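Local coordinates for activating signal cointegrator 1 complex subunit 2 (Homo sapiens, PDB 6YXQ), which binds polyubiquitin chains and, as a subunit of the ASCC complex, recruits ASCC3 and ALKBH3 to sites of alkylation damage and takes part in rescuing stalled ribosomes, at residues 205-216 with 249-260. Sequence-based numbering, arbitrary orientation.
Sequences ILQVFSNILQHC and IVLYLCDTCTTL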
loop_
_atom_site.group_PDB
_atom_site.type_symbol
_atom_site.label_atom_id
_atom_site.label_comp_id
_atom_site.label_asym_id
_atom_site.label_seq_id
_atom_site.Cartn_x
_atom_site.Cartn_y
_atom_site.Cartn_z
ATOM N N ILE B 205 -6.461 17.779 8.246
ATOM C CA ILE B 205 -6.456 16.661 9.191
ATOM C C ILE B 205 -7.300 16.996 10.413
ATOM O O ILE B 205 -8.249 16.280 10.756
ATOM C CB ILE B 205 -5.017 16.306 9.603
ATOM C CG1 ILE B 205 -4.214 15.821 8.390
ATOM C CG2 ILE B 205 -5.038 15.275 10.715
ATOM C CD1 ILE B 205 -2.826 15.314 8.729
ATOM N N LEU B 206 -6.959 18.099 11.083
ATOM C CA LEU B 206 -7.736 18.545 12.235
ATOM C C LEU B 206 -9.198 18.717 11.872
ATOM O O LEU B 206 -10.086 18.361 12.659
ATOM C CB LEU B 206 -7.175 19.859 12.776
ATOM C CG LEU B 206 -5.804 19.782 13.438
ATOM C CD1 LEU B 206 -5.227 21.179 13.618
ATOM C CD2 LEU B 206 -5.887 19.051 14.767
ATOM N N GLN B 207 -9.467 19.258 10.676
ATOM C CA GLN B 207 -10.846 19.427 10.231
ATOM C C GLN B 207 -11.600 18.109 10.312
ATOM O O GLN B 207 -12.735 18.059 10.810
ATOM C CB GLN B 207 -10.873 19.983 8.811
ATOM C CG GLN B 207 -12.256 20.321 8.321
ATOM C CD GLN B 207 -12.977 21.247 9.268
ATOM O OE1 GLN B 207 -12.427 22.261 9.697
ATOM N NE2 GLN B 207 -14.215 20.905 9.606
ATOM N N VAL B 208 -10.951 17.024 9.874
ATOM C CA VAL B 208 -11.522 15.687 10.018
ATOM C C VAL B 208 -12.125 15.519 11.407
ATOM O O VAL B 208 -13.332 15.288 11.557
ATOM C CB VAL B 208 -10.451 14.620 9.735
ATOM C CG1 VAL B 208 -11.026 13.224 9.932
ATOM C CG2 VAL B 208 -9.891 14.794 8.327
ATOM N N PHE B 209 -11.312 15.728 12.444
ATOM C CA PHE B 209 -11.774 15.530 13.816
ATOM C C PHE B 209 -13.018 16.357 14.113
ATOM O O PHE B 209 -14.036 15.817 14.565
ATOM C CB PHE B 209 -10.642 15.841 14.801
ATOM C CG PHE B 209 -9.597 14.762 14.856
ATOM C CD1 PHE B 209 -9.796 13.621 15.613
ATOM C CD2 PHE B 209 -8.442 14.864 14.105
ATOM C CE1 PHE B 209 -8.845 12.612 15.640
ATOM C CE2 PHE B 209 -7.486 13.862 14.132
ATOM C CZ PHE B 209 -7.692 12.735 14.902
ATOM N N SER B 210 -12.986 17.661 13.807
ATOM C CA SER B 210 -14.156 18.479 14.112
ATOM C C SER B 210 -15.379 17.965 13.368
ATOM O O SER B 210 -16.474 17.881 13.942
ATOM C CB SER B 210 -13.899 19.952 13.791
ATOM O OG SER B 210 -13.052 20.095 12.677
ATOM N N ASN B 211 -15.196 17.559 12.107
ATOM C CA ASN B 211 -16.300 16.990 11.345
ATOM C C ASN B 211 -16.938 15.840 12.104
ATOM O O ASN B 211 -18.161 15.799 12.283
ATOM C CB ASN B 211 -15.806 16.532 9.976
ATOM C CG ASN B 211 -15.582 17.690 9.036
ATOM O OD1 ASN B 211 -16.221 18.741 9.167
ATOM N ND2 ASN B 211 -14.673 17.515 8.083
ATOM N N ILE B 212 -16.106 14.922 12.605
ATOM C CA ILE B 212 -16.610 13.812 13.406
ATOM C C ILE B 212 -17.468 14.350 14.544
ATOM O O ILE B 212 -18.644 13.985 14.686
ATOM C CB ILE B 212 -15.436 12.955 13.915
ATOM C CG1 ILE B 212 -14.748 12.273 12.720
ATOM C CG2 ILE B 212 -15.900 11.959 14.978
ATOM C CD1 ILE B 212 -13.475 11.517 13.048
ATOM N N LEU B 213 -16.911 15.282 15.323
ATOM C CA LEU B 213 -17.686 15.932 16.374
ATOM C C LEU B 213 -18.971 16.511 15.808
ATOM O O LEU B 213 -20.072 16.195 16.274
ATOM C CB LEU B 213 -16.852 17.027 17.040
ATOM C CG LEU B 213 -15.678 16.537 17.887
ATOM C CD1 LEU B 213 -14.816 17.704 18.338
ATOM C CD2 LEU B 213 -16.186 15.736 19.080
ATOM N N GLN B 214 -18.845 17.319 14.755
ATOM C CA GLN B 214 -20.014 17.964 14.180
ATOM C C GLN B 214 -21.016 16.953 13.642
ATOM O O GLN B 214 -22.213 17.252 13.588
ATOM C CB GLN B 214 -19.578 18.928 13.080
ATOM C CG GLN B 214 -20.475 20.138 12.934
ATOM C CD GLN B 214 -19.762 21.299 12.284
ATOM O OE1 GLN B 214 -18.555 21.478 12.466
ATOM N NE2 GLN B 214 -20.504 22.100 11.517
ATOM N N HIS B 215 -20.565 15.754 13.267
ATOM C CA HIS B 215 -21.511 14.765 12.767
ATOM C C HIS B 215 -22.268 14.085 13.900
ATOM O O HIS B 215 -23.397 13.625 13.695
ATOM C CB HIS B 215 -20.790 13.728 11.906
ATOM C CG HIS B 215 -21.637 13.163 10.809
ATOM N ND1 HIS B 215 -22.217 11.915 10.883
ATOM C CD2 HIS B 215 -22.007 13.679 9.613
ATOM C CE1 HIS B 215 -22.904 11.685 9.779
ATOM N NE2 HIS B 215 -22.794 12.740 8.992
ATOM N N CYS B 216 -21.677 14.020 15.095
ATOM C CA CYS B 216 -22.358 13.464 16.256
ATOM C C CYS B 216 -23.058 14.525 17.090
ATOM O O CYS B 216 -23.606 14.197 18.146
ATOM C CB CYS B 216 -21.374 12.693 17.141
ATOM S SG CYS B 216 -20.224 11.618 16.250
ATOM N N ILE B 249 -18.950 6.455 11.353
ATOM C CA ILE B 249 -18.200 7.431 12.139
ATOM C C ILE B 249 -17.027 6.762 12.843
ATOM O O ILE B 249 -15.886 7.233 12.762
ATOM C CB ILE B 249 -19.117 8.140 13.144
ATOM C CG1 ILE B 249 -20.152 8.988 12.404
ATOM C CG2 ILE B 249 -18.282 8.987 14.067
ATOM C CD1 ILE B 249 -19.554 10.131 11.619
ATOM N N VAL B 250 -17.282 5.655 13.542
ATOM C CA VAL B 250 -16.179 5.052 14.287
ATOM C C VAL B 250 -15.207 4.331 13.351
ATOM O O VAL B 250 -14.019 4.224 13.666
ATOM C CB VAL B 250 -16.682 4.121 15.404
ATOM C CG1 VAL B 250 -17.813 4.778 16.185
ATOM C CG2 VAL B 250 -17.095 2.792 14.846
ATOM N N LEU B 251 -15.662 3.868 12.181
ATOM C CA LEU B 251 -14.730 3.306 11.204
ATOM C C LEU B 251 -13.790 4.378 10.671
ATOM O O LEU B 251 -12.576 4.160 10.565
ATOM C CB LEU B 251 -15.501 2.655 10.054
ATOM C CG LEU B 251 -16.146 1.285 10.276
ATOM C CD1 LEU B 251 -17.013 0.922 9.087
ATOM C CD2 LEU B 251 -15.091 0.219 10.517
ATOM N N TYR B 252 -14.342 5.540 10.330
ATOM C CA TYR B 252 -13.543 6.683 9.907
ATOM C C TYR B 252 -12.558 7.096 10.993
ATOM O O TYR B 252 -11.376 7.335 10.721
ATOM C CB TYR B 252 -14.484 7.833 9.553
ATOM C CG TYR B 252 -13.860 9.009 8.840
ATOM C CD1 TYR B 252 -12.829 8.840 7.925
ATOM C CD2 TYR B 252 -14.324 10.290 9.072
ATOM C CE1 TYR B 252 -12.270 9.925 7.270
ATOM C CE2 TYR B 252 -13.775 11.373 8.424
ATOM C CZ TYR B 252 -12.751 11.188 7.528
ATOM O OH TYR B 252 -12.219 12.282 6.894
ATOM N N LEU B 253 -13.032 7.180 12.239
ATOM C CA LEU B 253 -12.161 7.579 13.337
ATOM C C LEU B 253 -11.032 6.575 13.539
ATOM O O LEU B 253 -9.873 6.965 13.724
ATOM C CB LEU B 253 -12.979 7.735 14.619
ATOM C CG LEU B 253 -12.183 7.997 15.899
ATOM C CD1 LEU B 253 -11.505 9.365 15.881
ATOM C CD2 LEU B 253 -13.094 7.863 17.102
ATOM N N CYS B 254 -11.355 5.277 13.506
ATOM C CA CYS B 254 -10.353 4.227 13.671
ATOM C C CYS B 254 -9.309 4.277 12.561
ATOM O O CYS B 254 -8.101 4.193 12.827
ATOM C CB CYS B 254 -11.035 2.858 13.700
ATOM S SG CYS B 254 -9.887 1.474 13.845
ATOM N N ASP B 255 -9.760 4.393 11.305
ATOM C CA ASP B 255 -8.814 4.507 10.200
ATOM C C ASP B 255 -7.920 5.722 10.380
ATOM O O ASP B 255 -6.702 5.638 10.180
ATOM C CB ASP B 255 -9.550 4.587 8.861
ATOM C CG ASP B 255 -8.602 4.807 7.673
ATOM O OD1 ASP B 255 -8.225 3.810 7.024
ATOM O OD2 ASP B 255 -8.255 5.962 7.370
ATOM N N THR B 256 -8.510 6.851 10.788
ATOM C CA THR B 256 -7.764 8.099 10.903
ATOM C C THR B 256 -6.695 8.007 11.985
ATOM O O THR B 256 -5.535 8.389 11.767
ATOM C CB THR B 256 -8.732 9.245 11.196
ATOM O OG1 THR B 256 -9.773 9.258 10.212
ATOM C CG2 THR B 256 -8.003 10.571 11.184
ATOM N N CYS B 257 -7.072 7.502 13.167
ATOM C CA CYS B 257 -6.116 7.383 14.266
ATOM C C CYS B 257 -5.029 6.371 13.957
ATOM O O CYS B 257 -3.851 6.622 14.241
ATOM C CB CYS B 257 -6.817 7.001 15.569
ATOM S SG CYS B 257 -8.098 8.129 16.134
ATOM N N THR B 258 -5.396 5.222 13.386
ATOM C CA THR B 258 -4.389 4.232 13.033
ATOM C C THR B 258 -3.409 4.782 12.006
ATOM O O THR B 258 -2.194 4.589 12.137
ATOM C CB THR B 258 -5.071 2.968 12.518
ATOM O OG1 THR B 258 -6.020 2.514 13.487
ATOM C CG2 THR B 258 -4.064 1.877 12.267
ATOM N N THR B 259 -3.910 5.491 10.988
ATOM C CA THR B 259 -3.029 6.025 9.953
ATOM C C THR B 259 -2.088 7.083 10.515
ATOM O O THR B 259 -0.876 7.045 10.263
ATOM C CB THR B 259 -3.854 6.603 8.807
ATOM O OG1 THR B 259 -4.809 5.630 8.372
ATOM C CG2 THR B 259 -2.949 6.971 7.648
ATOM N N LEU B 260 -2.627 8.042 11.275
ATOM C CA LEU B 260 -1.776 9.057 11.888
ATOM C C LEU B 260 -0.731 8.427 12.805
ATOM O O LEU B 260 0.456 8.788 12.757
ATOM C CB LEU B 260 -2.638 10.052 12.659
ATOM C CG LEU B 260 -3.442 11.012 11.790
ATOM C CD1 LEU B 260 -4.170 12.035 12.649
ATOM C CD2 LEU B 260 -2.511 11.688 10.812
#
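Ile249 sits at one end of this interface and reaches toward helix 193-216 between Ile212, His215 and Cys216. Starting from its CB, the CG2 branch lies 3.9 Å from Ile212 CG2 and also meets the sulfur of Cys216. The other branch leads through CG1, which passes 3.9 Å from His215 ND1, to CD1, which packs obliquely against the imidazole. With Ile249 cut back to an alanine, the methyls against Ile212, Cys216 and His215 are gone, and a gap would probably open there, leaving the His215 ring without this apolar contact.

One turn on, Tyr252 extends toward Val208, its CG anti to the backbone N (chi1 -169°). That torsion carries the ring over to the other helix, where Val208 CG1 touches CZ at 3.6 Å, while Ile212 CG1 lies near CD2. Thr256 OG1 lies over one face of the same ring, offset toward its rim, and donates to Tyr252 O at 2.6 Å, so the hydroxyl finds its partner within its own helix. Ile212 also sends CD1 to Leu253 CD1, 4.1 Å away, the two side chains crossing at about a right angle. At the far end Leu260 CD1 touches both Ile205 CG2 and the edge of the Phe209 ring, 4.1 Å from CE2; Phe286 of helix 279-300 meets that ring edge-to-face.

No hydrogen bond joins the segments. Their axes approach to 10.9 Å, with 160° between their N-to-C directions, and Asp255 and Leu260 also contact the ASCC3 chain. This is antiparallel helix packing through apolar side chains, within the helical ASCC3-binding part of ASCC2.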